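Hypothetical protein (Uncultured marine organism, PDB 2OP5) is of unknown function but forms a ferredoxin-like dimer whose family belongs to the dimeric alpha+beta barrel clan, with a possible but unproven oxidoreductase role. Local coordinates at residues N12-D17 with I102-G107; L48-I53 with V67-S72; T19-L24 with E60-S65; S44-I49 with Q77-I82; T5-F10 with V110-R115. All blocks are in the same frame, centred on the assembly; numbering follows the deposited sequence.

Contact 1 of 5, residues N12-D17 with I102-G107; sequences NSLFMD and IHNNRG. With EDO (1,2-ethanediol), chain H.
Asn12 and Arg106 face each other as an antiparallel non-hydrogen-bonded pair where strand 10-17 meets strand 102-114, the first and last strands of a ferredoxin-like sheet. Followed outward, Asn12 first lays CB beside Arg106 CG at 4.0 Å. Its own CG, anti to the backbone N (chi1 -169°), comes to 3.6 Å from Arg106 CG, and beyond it the amide forks. Asn12 OD1 accepts from Asn105 N at 3.1 Å, nearly along the C=O axis. Asn12 ND2 gives a longer but almost straight bond of 3.3 Å to Asn104 OD1, which lies in the Asn12 amide plane. One side chain thus stitches the irregular Asn104-Asn105 step to the central strand. Asn105 in turn bonds that strand through its own amide: Asn105 ND2 donates to Ser13 O at 2.9 Å. Regular pairing resumes at Phe15 and His103, which exchange two backbone bonds. In one of the two conformers modelled for Phe15, His103 CB stands over the middle of the Phe15 ring, 3.5 Å from its centroid, while the imidazole is slid so far off that the rings barely overlap. On the other face Ile102 CG1 packs alongside CG of Met16, a selenomethionine, at 3.7 Å. An ethanediol, probably from the crystallisation liquor, links Arg106 to Trp57 O of the second subunit, its O1 accepting from Arg106 N at 3.0 Å.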
# COMPACT_ATOMS: atom_id res chain seq x y z
N ASN A 12 -1.69 6.46 2.33
CA ASN A 12 -0.44 6.23 3.07
C ASN A 12 -0.14 4.74 3.00
O ASN A 12 -0.98 3.93 3.38
CB ASN A 12 -0.52 6.68 4.52
CG ASN A 12 0.85 6.69 5.22
OD1 ASN A 12 1.90 6.50 4.59
ND2 ASN A 12 0.84 6.94 6.52
N SER A 13 1.01 4.40 2.46
CA SER A 13 1.48 3.01 2.37
C SER A 13 2.69 3.01 3.26
O SER A 13 3.79 3.38 2.84
CB SER A 13 1.87 2.62 0.93
OG SER A 13 2.35 1.28 0.88
N LEU A 14 2.45 2.65 4.51
CA LEU A 14 3.50 2.69 5.50
C LEU A 14 3.97 1.28 5.86
O LEU A 14 3.27 0.30 5.56
CB LEU A 14 3.01 3.44 6.73
CG LEU A 14 2.05 2.81 7.72
CD1 LEU A 14 2.72 1.77 8.62
CD2 LEU A 14 1.47 3.91 8.62
N PHE A 15 5.18 1.21 6.43
CA PHE A 15 5.70 -0.08 6.88
C PHE A 15 6.51 0.07 8.17
O PHE A 15 7.04 1.15 8.45
CB PHE A 15 6.43 -0.88 5.77
CG PHE A 15 7.73 -0.26 5.25
CD1 PHE A 15 7.72 0.59 4.15
CD2 PHE A 15 8.95 -0.59 5.82
CE1 PHE A 15 8.90 1.13 3.65
CE2 PHE A 15 10.14 -0.04 5.34
CZ PHE A 15 10.12 0.82 4.25
N MSE A 16 6.53 -1.02 8.95
CA MSE A 16 7.25 -1.09 10.23
C MSE A 16 8.10 -2.35 10.27
O MSE A 16 7.63 -3.43 9.93
CB MSE A 16 6.30 -1.16 11.41
CG MSE A 16 5.64 0.14 11.75
SE MSE A 16 3.92 -0.22 12.62
CE MSE A 16 3.14 -0.98 11.12
N ASP A 17 9.33 -2.19 10.74
CA ASP A 17 10.30 -3.27 10.83
C ASP A 17 10.67 -3.47 12.29
O ASP A 17 11.06 -2.51 12.97
CB ASP A 17 11.57 -2.92 10.06
CG ASP A 17 11.32 -2.76 8.58
OD1 ASP A 17 10.31 -3.32 8.11
OD2 ASP A 17 12.11 -2.08 7.89
N ILE A 102 8.53 3.77 11.78
CA ILE A 102 7.51 3.76 10.78
C ILE A 102 8.07 4.46 9.55
O ILE A 102 8.58 5.58 9.65
CB ILE A 102 6.22 4.47 11.23
CG1 ILE A 102 5.62 3.73 12.43
CG2 ILE A 102 5.18 4.46 10.12
CD1 ILE A 102 4.22 4.21 12.86
N HIS A 103 8.00 3.77 8.42
CA HIS A 103 8.32 4.36 7.12
C HIS A 103 7.03 4.71 6.44
O HIS A 103 6.31 3.82 6.01
CB HIS A 103 9.11 3.38 6.27
CG HIS A 103 10.51 3.21 6.74
ND1 HIS A 103 10.96 2.08 7.38
CD2 HIS A 103 11.57 4.07 6.70
CE1 HIS A 103 12.24 2.22 7.67
NE2 HIS A 103 12.63 3.42 7.29
N ASN A 104 6.74 6.01 6.39
CA ASN A 104 5.53 6.51 5.75
C ASN A 104 5.81 6.89 4.31
O ASN A 104 6.93 7.32 3.98
CB ASN A 104 5.01 7.77 6.45
CG ASN A 104 4.68 7.53 7.89
OD1 ASN A 104 3.64 6.93 8.22
ND2 ASN A 104 5.55 8.01 8.78
N ASN A 105 4.77 6.75 3.50
CA ASN A 105 4.77 7.08 2.08
C ASN A 105 3.39 7.62 1.74
O ASN A 105 2.54 6.85 1.29
CB ASN A 105 5.08 5.84 1.24
CG ASN A 105 6.46 5.27 1.53
OD1 ASN A 105 7.46 5.81 1.09
ND2 ASN A 105 6.50 4.17 2.28
N ARG A 106 3.19 8.92 1.94
CA ARG A 106 1.90 9.57 1.71
C ARG A 106 1.88 10.37 0.44
O ARG A 106 2.86 11.04 0.11
CB ARG A 106 1.57 10.58 2.81
CG ARG A 106 1.64 10.08 4.20
CD ARG A 106 1.29 11.20 5.18
NE ARG A 106 1.96 10.99 6.45
CZ ARG A 106 3.10 11.56 6.83
NH1 ARG A 106 3.75 12.42 6.06
NH2 ARG A 106 3.59 11.26 8.02
N GLY A 107 0.73 10.38 -0.23
CA GLY A 107 0.57 11.15 -1.45
C GLY A 107 -0.77 11.03 -2.14
O GLY A 107 -1.66 10.32 -1.68
C1 EDO H . 5.51 10.60 3.76
O1 EDO H . 5.72 10.47 2.34
C2 EDO H . 6.61 11.43 4.40
O2 EDO H . 7.29 10.66 5.41

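Contact 2 of 5, residues L48-I53 with V67-S72; sequences LIRHVI and VFEYDS
Leu48-Ile53 and Val67-Tyr70 run antiparallel with segment axes 4.6 Å apart at 165°, and the ladder slips by one residue where Ile49 and Arg50 both face Glu69. Glu69 O is therefore gripped twice, by Ile49 N at 2.8 Å and by Arg50 N at 3.3 Å. Past this bulge His51 and Phe68 are a non-hydrogen-bonded pair; with His51 CG anti to its backbone N (chi1 -180°), the two rings make an offset stack, planes 16° apart and centroids 4.0 Å apart. His51 CD2 lies over the centre of the phenyl face, and His51 NE2 touches Phe68 CZ at 3.3 Å. Tyr40 OH bonds His51 ND1. Leu48 CD1 reaches the edge of the Phe68 ring, 4.2 Å from Phe68 CD2, and meets Tyr70 CE2 at 3.6 Å. An alanine in place of Phe68 would probably leave one face of the buried His51 ring without its stack and open a gap beside Leu48. On the opposite face Arg50 CD lies 3.8 Å from Glu69 OE2 without a salt bridge; Arg50 reaches Glu112 of the second subunit, and Glu69 bonds Thr8 and Arg50 of the second subunit. Strand 48-56 also pairs with a strand of that subunit, carrying the sheet across the interface. Within the chain, strands 48-56 and 63-70 form a beta hairpin with a classic bulge in a ferredoxin-like sheet.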
# COMPACT_ATOMS: atom_id res chain seq x y z
N LEU A 48 -11.86 7.86 6.01
CA LEU A 48 -11.14 6.61 5.80
C LEU A 48 -12.05 5.72 4.95
O LEU A 48 -13.23 5.51 5.28
CB LEU A 48 -10.76 5.91 7.10
CG LEU A 48 -9.90 4.66 6.96
CD1 LEU A 48 -8.49 4.99 6.49
CD2 LEU A 48 -9.85 3.88 8.25
N ILE A 49 -11.51 5.26 3.82
CA ILE A 49 -12.20 4.34 2.92
C ILE A 49 -11.77 2.91 3.18
O ILE A 49 -12.60 2.02 3.24
CB ILE A 49 -11.87 4.67 1.44
CG1 ILE A 49 -12.36 6.08 1.11
CG2 ILE A 49 -12.46 3.59 0.50
CD1 ILE A 49 -11.95 6.60 -0.27
N ARG A 50 -10.47 2.71 3.34
CA ARG A 50 -9.92 1.38 3.47
C ARG A 50 -8.65 1.37 4.31
O ARG A 50 -7.91 2.36 4.33
CB ARG A 50 -9.65 0.83 2.07
CG ARG A 50 -9.29 -0.65 1.98
CD ARG A 50 -8.91 -1.01 0.57
NE ARG A 50 -10.08 -0.98 -0.32
CZ ARG A 50 -10.71 -2.06 -0.81
NH1 ARG A 50 -10.29 -3.30 -0.53
NH2 ARG A 50 -11.77 -1.88 -1.61
N HIS A 51 -8.42 0.26 5.01
CA HIS A 51 -7.24 0.06 5.87
C HIS A 51 -6.92 -1.41 5.83
O HIS A 51 -7.71 -2.23 6.26
CB HIS A 51 -7.47 0.53 7.30
CG HIS A 51 -6.29 0.34 8.20
ND1 HIS A 51 -6.41 0.04 9.54
CD2 HIS A 51 -4.95 0.39 7.95
CE1 HIS A 51 -5.21 -0.04 10.09
NE2 HIS A 51 -4.31 0.17 9.15
N VAL A 52 -5.74 -1.73 5.31
CA VAL A 52 -5.28 -3.10 5.11
C VAL A 52 -3.97 -3.31 5.85
O VAL A 52 -3.03 -2.51 5.73
CB VAL A 52 -5.01 -3.37 3.62
CG1 VAL A 52 -4.92 -4.88 3.37
CG2 VAL A 52 -6.10 -2.77 2.76
N ILE A 53 -3.93 -4.38 6.63
CA ILE A 53 -2.76 -4.72 7.40
C ILE A 53 -2.28 -6.04 6.84
O ILE A 53 -3.06 -6.98 6.67
CB ILE A 53 -3.06 -4.87 8.91
CG1 ILE A 53 -3.73 -3.59 9.43
CG2 ILE A 53 -1.76 -5.18 9.68
CD1 ILE A 53 -4.22 -3.66 10.87
N VAL A 67 -1.77 -0.01 4.65
CA VAL A 67 -2.16 0.90 3.60
C VAL A 67 -3.47 1.51 4.07
O VAL A 67 -4.45 0.78 4.34
CB VAL A 67 -2.34 0.20 2.23
CG1 VAL A 67 -2.81 1.21 1.20
CG2 VAL A 67 -1.05 -0.51 1.77
N PHE A 68 -3.47 2.84 4.23
CA PHE A 68 -4.65 3.59 4.63
C PHE A 68 -5.04 4.39 3.40
O PHE A 68 -4.19 5.11 2.84
CB PHE A 68 -4.37 4.64 5.71
CG PHE A 68 -3.90 4.09 7.04
CD1 PHE A 68 -2.58 3.69 7.21
CD2 PHE A 68 -4.75 4.05 8.12
CE1 PHE A 68 -2.13 3.22 8.45
CE2 PHE A 68 -4.33 3.59 9.37
CZ PHE A 68 -3.01 3.17 9.54
N GLU A 69 -6.31 4.31 3.03
CA GLU A 69 -6.83 5.03 1.88
C GLU A 69 -7.96 5.97 2.30
O GLU A 69 -8.88 5.57 3.02
CB GLU A 69 -7.33 4.04 0.84
CG GLU A 69 -6.22 3.13 0.35
CD GLU A 69 -6.66 2.24 -0.76
OE1 GLU A 69 -7.51 2.66 -1.56
OE2 GLU A 69 -6.12 1.13 -0.86
N TYR A 70 -7.87 7.21 1.81
CA TYR A 70 -8.82 8.23 2.16
C TYR A 70 -9.44 8.85 0.93
O TYR A 70 -8.81 8.92 -0.12
CB TYR A 70 -8.13 9.34 2.97
CG TYR A 70 -7.32 8.86 4.17
CD1 TYR A 70 -5.99 8.52 4.02
CD2 TYR A 70 -7.90 8.75 5.44
CE1 TYR A 70 -5.24 8.08 5.09
CE2 TYR A 70 -7.14 8.30 6.54
CZ TYR A 70 -5.81 7.96 6.35
OH TYR A 70 -5.01 7.54 7.41
N ASP A 71 -10.67 9.34 1.11
CA ASP A 71 -11.41 10.05 0.06
C ASP A 71 -10.73 11.39 -0.27
O ASP A 71 -10.95 11.94 -1.35
CB ASP A 71 -12.88 10.26 0.48
CG ASP A 71 -13.05 11.11 1.74
OD1 ASP A 71 -12.08 11.72 2.23
OD2 ASP A 71 -14.18 11.21 2.24
N SER A 72 -9.90 11.90 0.66
CA SER A 72 -9.22 13.18 0.52
C SER A 72 -8.13 13.35 1.58
O SER A 72 -8.14 12.67 2.62
CB SER A 72 -10.23 14.32 0.73
OG SER A 72 -10.68 14.39 2.08

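Contact 3 of 5, residues T19-L24 with E60-S65; sequences TSENEL and EQHRIS
The imidazole of His62 lies flat against the backbone at the start of helix 21-28. Ser20 C sits 3.6 Å above the plane of the His62 ring, over its centre, and Glu21 N is on the same face, displaced toward the rim. The ring is fixed from its edge as well: His62 ND1 donates to Glu21 OE1 at 2.7 Å, with an N-H...O angle of 164°. The oxygen lies close to the imidazole plane and uses its anti lone pair, while the carboxylate and ring planes are turned 50° apart. A bend at chi2 of Glu21 (64°) places CD for this approach. Ser20 OG caps the helix by accepting from Glu23 N at 3.1 Å, and the carboxylate is likely to feel the favourable field of that helix end. Deeper in, Leu24 CD1 presses on the backbone of His62, 3.2 Å from its C atom, and comes within 3.8 Å of His62 CB. Leu24 CG meets Ile64 CD1 at 3.7 Å. A valine in place of His62 would probably leave Glu21 OE1 without its donor and the Ser20-Glu21 peptide without its flat cover. Arg63 makes a salt bridge with Asp17. A histidine-carboxylate hydrogen bond and a leucine contact here join an N-capped helix, the first after strand 10-17, to the start of strand 63-70 in the ferredoxin-like fold.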
# COMPACT_ATOMS: atom_id res chain seq x y z
N THR A 19 12.76 -5.76 15.44
CA THR A 19 14.07 -6.36 15.71
C THR A 19 13.97 -7.88 15.96
O THR A 19 14.98 -8.57 16.08
CB THR A 19 14.80 -5.69 16.89
OG1 THR A 19 14.08 -5.93 18.11
CG2 THR A 19 14.96 -4.17 16.67
N SER A 20 12.75 -8.39 16.06
CA SER A 20 12.54 -9.82 16.21
C SER A 20 11.15 -10.19 15.70
O SER A 20 10.24 -9.36 15.68
CB SER A 20 12.67 -10.26 17.67
OG SER A 20 11.59 -9.77 18.45
N GLU A 21 11.03 -11.46 15.31
CA GLU A 21 9.78 -12.01 14.85
C GLU A 21 8.78 -12.06 16.02
O GLU A 21 7.62 -11.71 15.85
CB GLU A 21 10.00 -13.40 14.25
CG GLU A 21 8.78 -13.96 13.53
CD GLU A 21 8.36 -13.15 12.30
OE1 GLU A 21 9.17 -12.35 11.77
OE2 GLU A 21 7.20 -13.34 11.86
N ASN A 22 9.22 -12.45 17.22
CA ASN A 22 8.31 -12.49 18.37
C ASN A 22 7.69 -11.12 18.62
O ASN A 22 6.50 -11.02 18.91
CB ASN A 22 8.97 -13.03 19.65
CG ASN A 22 9.08 -14.55 19.68
OD1 ASN A 22 8.58 -15.26 18.80
ND2 ASN A 22 9.74 -15.07 20.72
N GLU A 23 8.48 -10.07 18.46
CA GLU A 23 7.95 -8.72 18.66
C GLU A 23 6.91 -8.35 17.59
O GLU A 23 5.87 -7.76 17.90
CB GLU A 23 9.08 -7.70 18.71
CG GLU A 23 8.59 -6.34 19.18
CD GLU A 23 9.71 -5.43 19.63
OE1 GLU A 23 10.62 -5.90 20.33
OE2 GLU A 23 9.67 -4.22 19.30
N LEU A 24 7.19 -8.71 16.34
CA LEU A 24 6.22 -8.50 15.27
C LEU A 24 4.91 -9.23 15.57
O LEU A 24 3.83 -8.64 15.46
CB LEU A 24 6.81 -8.97 13.92
CG LEU A 24 5.93 -8.99 12.66
CD1 LEU A 24 6.82 -8.85 11.45
CD2 LEU A 24 5.00 -10.22 12.51
N GLU A 60 14.82 -11.16 5.15
CA GLU A 60 15.76 -10.19 5.71
C GLU A 60 15.17 -9.26 6.80
O GLU A 60 15.93 -8.72 7.60
CB GLU A 60 16.33 -9.34 4.57
CG GLU A 60 17.09 -10.16 3.48
CD GLU A 60 17.45 -9.33 2.25
OE1 GLU A 60 16.60 -8.55 1.77
OE2 GLU A 60 18.58 -9.49 1.73
N GLN A 61 13.84 -9.11 6.84
CA GLN A 61 13.15 -8.19 7.75
C GLN A 61 12.05 -8.88 8.57
O GLN A 61 11.66 -10.00 8.27
CB GLN A 61 12.43 -7.12 6.92
CG GLN A 61 13.23 -6.40 5.79
CD GLN A 61 14.24 -5.41 6.30
OE1 GLN A 61 14.15 -4.94 7.45
NE2 GLN A 61 15.22 -5.08 5.46
N HIS A 62 11.56 -8.19 9.60
CA HIS A 62 10.37 -8.61 10.34
C HIS A 62 9.42 -7.44 10.11
O HIS A 62 9.28 -6.58 10.96
CB HIS A 62 10.64 -8.80 11.81
CG HIS A 62 11.75 -9.75 12.09
ND1 HIS A 62 11.59 -11.11 12.01
CD2 HIS A 62 13.02 -9.53 12.50
CE1 HIS A 62 12.73 -11.70 12.34
NE2 HIS A 62 13.61 -10.76 12.64
N ARG A 63 8.74 -7.45 8.97
CA ARG A 63 7.99 -6.33 8.50
C ARG A 63 6.46 -6.47 8.45
O ARG A 63 5.92 -7.52 8.10
CB ARG A 63 8.53 -6.00 7.11
CG ARG A 63 7.94 -4.74 6.48
CD ARG A 63 8.73 -4.26 5.23
NE ARG A 63 10.06 -3.75 5.54
CZ ARG A 63 10.91 -3.26 4.64
NH1 ARG A 63 10.61 -3.24 3.35
NH2 ARG A 63 12.09 -2.84 5.03
N ILE A 64 5.80 -5.37 8.82
CA ILE A 64 4.37 -5.21 8.72
C ILE A 64 4.11 -4.04 7.79
O ILE A 64 4.77 -3.02 7.92
CB ILE A 64 3.73 -4.82 10.07
CG1 ILE A 64 3.91 -5.92 11.11
CG2 ILE A 64 2.24 -4.52 9.91
CD1 ILE A 64 3.33 -7.26 10.74
N SER A 65 3.15 -4.20 6.89
CA SER A 65 2.70 -3.10 6.02
C SER A 65 1.25 -2.72 6.32
O SER A 65 0.42 -3.59 6.67
CB SER A 65 2.80 -3.49 4.56
OG SER A 65 1.95 -4.56 4.27

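Contact 4 of 5, residues S44-I49 with Q77-I82; sequences SAAGLI and QKCQEI
The Schellman motif that ends helix 37-46 meets helix 73-86 through Ala46, the residue just before its glycine. Ala46 CB packs against two side chains from one flank of that helix, Cys79 SG at 3.8 Å and Ile82 CD1 at 3.7 Å. Cys79 SG, anti to the carbonyl carbon (chi1 -76°), reaches beyond the turn as well, to 3.9 Å from Leu48 N. Lys78 runs over the helix end: its CE touches Ala46 O at 3.4 Å, with no hydrogen bond from NZ. Between these residues Gly47 has a phi of 127°, where a CB would collide with the carbonyl oxygen of Ala46. No hydrogen bond crosses the contact. Leu43 packs on both Cys79 and Ile82, and Tyr70 of the sheet lies against Cys79. Mostly apolar side chains thus pack two helices of a ferredoxin-like fold together at the tight turn that leads from helix 37-46 into strand 48-56, outermost in this chain's own sheet.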
# COMPACT_ATOMS: atom_id res chain seq x y z
N SER A 44 -14.12 6.15 9.29
CA SER A 44 -14.75 5.98 7.97
C SER A 44 -15.69 7.15 7.66
O SER A 44 -15.72 7.62 6.52
CB SER A 44 -15.47 4.63 7.81
OG SER A 44 -16.81 4.65 8.28
N ALA A 45 -16.40 7.65 8.67
CA ALA A 45 -17.26 8.82 8.48
C ALA A 45 -16.40 10.06 8.21
O ALA A 45 -16.85 10.98 7.53
CB ALA A 45 -18.12 9.03 9.69
N ALA A 46 -15.17 10.07 8.72
CA ALA A 46 -14.25 11.20 8.52
C ALA A 46 -13.45 11.14 7.21
O ALA A 46 -12.70 12.07 6.92
CB ALA A 46 -13.28 11.35 9.71
N GLY A 47 -13.57 10.06 6.44
CA GLY A 47 -12.84 9.96 5.19
C GLY A 47 -12.01 8.71 4.99
O GLY A 47 -11.44 8.53 3.90
N LEU A 48 -11.86 7.86 6.01
CA LEU A 48 -11.14 6.61 5.80
C LEU A 48 -12.05 5.72 4.95
O LEU A 48 -13.23 5.51 5.28
CB LEU A 48 -10.76 5.91 7.10
CG LEU A 48 -9.90 4.66 6.96
CD1 LEU A 48 -8.49 4.99 6.49
CD2 LEU A 48 -9.85 3.88 8.25
N ILE A 49 -11.51 5.26 3.82
CA ILE A 49 -12.20 4.34 2.92
C ILE A 49 -11.77 2.91 3.18
O ILE A 49 -12.60 2.02 3.24
CB ILE A 49 -11.87 4.67 1.44
CG1 ILE A 49 -12.36 6.08 1.11
CG2 ILE A 49 -12.46 3.59 0.50
CD1 ILE A 49 -11.95 6.60 -0.27
N GLN A 77 -6.32 14.12 7.55
CA GLN A 77 -6.03 14.98 8.70
C GLN A 77 -7.11 14.94 9.80
O GLN A 77 -6.80 15.03 10.99
CB GLN A 77 -5.77 16.42 8.27
CG GLN A 77 -4.33 16.67 7.77
N LYS A 78 -8.37 14.83 9.41
CA LYS A 78 -9.43 14.68 10.41
C LYS A 78 -9.23 13.32 11.08
O LYS A 78 -9.44 13.21 12.27
CB LYS A 78 -10.82 14.79 9.79
CG LYS A 78 -11.14 16.18 9.24
CD LYS A 78 -12.55 16.32 8.68
CE LYS A 78 -12.87 15.36 7.54
NZ LYS A 78 -14.24 15.61 7.01
N CYS A 79 -8.82 12.30 10.33
CA CYS A 79 -8.59 10.97 10.91
C CYS A 79 -7.41 10.96 11.86
O CYS A 79 -7.39 10.18 12.77
CB CYS A 79 -8.44 9.91 9.82
SG CYS A 79 -10.01 9.47 9.10
N GLN A 80 -6.42 11.81 11.62
CA GLN A 80 -5.26 11.96 12.51
C GLN A 80 -5.69 12.62 13.81
O GLN A 80 -5.15 12.34 14.86
CB GLN A 80 -4.14 12.81 11.86
CG GLN A 80 -3.30 12.08 10.82
CD GLN A 80 -2.56 10.89 11.39
OE1 GLN A 80 -2.92 9.73 11.15
NE2 GLN A 80 -1.54 11.17 12.16
N GLU A 81 -6.67 13.49 13.71
CA GLU A 81 -7.19 14.18 14.87
C GLU A 81 -7.97 13.19 15.76
O GLU A 81 -7.85 13.19 16.99
CB GLU A 81 -8.10 15.31 14.40
CG GLU A 81 -8.31 16.43 15.41
CD GLU A 81 -7.04 17.25 15.60
OE1 GLU A 81 -6.16 16.81 16.39
OE2 GLU A 81 -6.95 18.32 14.96
N ILE A 82 -8.79 12.37 15.10
CA ILE A 82 -9.59 11.33 15.78
C ILE A 82 -8.70 10.33 16.52
O ILE A 82 -8.94 10.01 17.68
CB ILE A 82 -10.56 10.65 14.78
CG1 ILE A 82 -11.66 11.67 14.41
CG2 ILE A 82 -11.15 9.38 15.37
CD1 ILE A 82 -12.64 11.20 13.33

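Contact 5 of 5, residues T5-F10 with V110-R115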
# COMPACT_ATOMS: atom_id res chain seq x y z
N THR A 5 -19.26 3.45 -5.42
CA THR A 5 -17.81 3.02 -5.32
C THR A 5 -16.92 4.19 -4.85
O THR A 5 -16.88 5.26 -5.48
CB THR A 5 -17.29 2.40 -6.67
OG1 THR A 5 -15.94 1.93 -6.51
CG2 THR A 5 -17.37 3.42 -7.82
N ASP A 6 -16.24 4.00 -3.72
CA ASP A 6 -15.38 5.03 -3.11
C ASP A 6 -14.05 5.22 -3.81
O ASP A 6 -13.21 4.32 -3.78
CB ASP A 6 -15.03 4.66 -1.68
CG ASP A 6 -16.12 4.97 -0.70
OD1 ASP A 6 -16.65 6.10 -0.78
OD2 ASP A 6 -16.39 4.12 0.18
N GLU A 7 -13.85 6.41 -4.38
CA GLU A 7 -12.59 6.75 -5.05
C GLU A 7 -11.55 7.25 -4.01
O GLU A 7 -11.82 8.16 -3.21
CB GLU A 7 -12.86 7.83 -6.11
CG GLU A 7 -11.70 8.09 -7.08
CD GLU A 7 -11.85 9.36 -7.94
OE1 GLU A 7 -12.44 10.35 -7.46
OE2 GLU A 7 -11.32 9.38 -9.07
N THR A 8 -10.36 6.65 -4.01
CA THR A 8 -9.30 7.06 -3.12
C THR A 8 -8.55 8.22 -3.76
O THR A 8 -8.12 8.12 -4.89
CB THR A 8 -8.29 5.90 -2.84
OG1 THR A 8 -8.97 4.82 -2.21
CG2 THR A 8 -7.17 6.34 -1.91
N ALA A 9 -8.42 9.31 -3.03
CA ALA A 9 -7.69 10.49 -3.49
C ALA A 9 -6.33 10.60 -2.83
O ALA A 9 -5.37 11.03 -3.45
CB ALA A 9 -8.48 11.74 -3.20
N PHE A 10 -6.27 10.23 -1.55
CA PHE A 10 -5.05 10.31 -0.76
C PHE A 10 -4.79 8.97 -0.10
O PHE A 10 -5.73 8.29 0.31
CB PHE A 10 -5.22 11.37 0.30
CG PHE A 10 -3.93 11.82 0.92
CD1 PHE A 10 -3.09 12.67 0.23
CD2 PHE A 10 -3.60 11.46 2.22
CE1 PHE A 10 -1.92 13.13 0.81
CE2 PHE A 10 -2.41 11.92 2.81
CZ PHE A 10 -1.59 12.75 2.10
N VAL A 110 -2.90 8.95 -8.38
CA VAL A 110 -2.82 9.37 -9.78
C VAL A 110 -3.64 8.41 -10.67
O VAL A 110 -4.15 8.80 -11.71
CB VAL A 110 -1.33 9.31 -10.28
CG1 VAL A 110 -1.18 9.87 -11.68
CG2 VAL A 110 -0.41 10.04 -9.32
N SER A 111 -3.74 7.15 -10.27
CA SER A 111 -4.50 6.19 -11.04
C SER A 111 -5.02 5.12 -10.11
O SER A 111 -4.32 4.72 -9.15
CB SER A 111 -3.63 5.58 -12.13
OG SER A 111 -4.39 4.80 -13.02
N GLU A 112 -6.24 4.68 -10.37
CA GLU A 112 -6.89 3.63 -9.61
C GLU A 112 -7.71 2.70 -10.52
O GLU A 112 -8.61 3.13 -11.25
CB GLU A 112 -7.82 4.22 -8.55
CG GLU A 112 -8.31 3.18 -7.53
CD GLU A 112 -9.24 3.75 -6.48
OE1 GLU A 112 -9.53 4.98 -6.51
OE2 GLU A 112 -9.70 2.96 -5.63
N PHE A 113 -7.37 1.41 -10.47
CA PHE A 113 -8.12 0.39 -11.14
C PHE A 113 -8.80 -0.47 -10.09
O PHE A 113 -8.16 -0.91 -9.15
CB PHE A 113 -7.26 -0.50 -12.00
CG PHE A 113 -8.01 -1.65 -12.56
CD1 PHE A 113 -8.93 -1.46 -13.57
CD2 PHE A 113 -7.82 -2.94 -12.06
CE1 PHE A 113 -9.63 -2.55 -14.10
CE2 PHE A 113 -8.53 -4.02 -12.57
CZ PHE A 113 -9.43 -3.82 -13.58
N ILE A 114 -10.09 -0.70 -10.29
CA ILE A 114 -10.91 -1.53 -9.42
C ILE A 114 -11.56 -2.53 -10.37
O ILE A 114 -11.98 -2.15 -11.46
CB ILE A 114 -11.99 -0.68 -8.73
CG1 ILE A 114 -11.39 0.65 -8.26
CG2 ILE A 114 -12.60 -1.47 -7.56
CD1 ILE A 114 -12.42 1.63 -7.67
N ARG A 115 -11.64 -3.81 -9.97
CA ARG A 115 -12.17 -4.87 -10.87
C ARG A 115 -13.69 -4.78 -11.12
O ARG A 115 -14.45 -4.49 -10.19
CB ARG A 115 -11.78 -6.26 -10.34
CG ARG A 115 -12.36 -7.42 -11.13
CD ARG A 115 -11.63 -8.74 -10.89
NE ARG A 115 -11.89 -9.32 -9.58
CZ ARG A 115 -11.38 -10.48 -9.15
NH1 ARG A 115 -10.55 -11.18 -9.90
NH2 ARG A 115 -11.69 -10.93 -7.94
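One hydrogen bond joins the two segments: Thr8 N donates to Glu112 OE1 at 3.1 Å, with an N-H...O angle of 155°. The donor comes to the syn side of the carboxylate and stands 22° out of its plane. Glu112 reaches it with an extended chain, CG anti to the backbone N (chi1 -168°), and crosses the Thr8 side chain at about a right angle. The other oxygen is ion-paired: Glu112 OE2 makes a salt bridge to Arg50 of the second subunit. It is 4.0 Å from Thr8 OG1 without bonding it, and the Thr8 hydroxyl bonds Glu69. Glu7 adds a like charge, its OE2 5.4 Å from Glu112 OE1, which the arginine would probably help to offset. The charge of Asp6 is met outside the two segments, by Arg115 of the second subunit. In fold terms, strand 102-114 is the last strand of the ferredoxin-like sheet, and its far end, from Ser111 to Ile114, pairs antiparallel with a strand of the second subunit; the N-terminal arm Thr5-Thr8 runs beside that end of the strand. The remaining touches are van der Waals packing. Glu7 CG lies 3.8 Å from Glu112 OE1. Farther out, Thr5 and Ile114 slide past each other in opposite directions, with Ile114 CD1 3.7 Å from Thr5 OG1.

From the N terminus, contact 5 closes the widest loop, bringing the first modelled residues to the end of the last strand. Contact 1 lies within it and pairs the first strand with the last, enclosing the other three contacts. Contact 3 then ties the helix after strand 10-17 to the start of strand 63-70. It crosses both contact 4 and contact 2, whose first segments fall inside its loop and whose second segments lie beyond. Contacts 4 and 2 share Leu48 and Ile49: one joins helices 37-46 and 73-86, the other closes the hairpin of strands 48-56 and 63-70. Contacts 1 and 2 meet where Asn12 bonds Phe68.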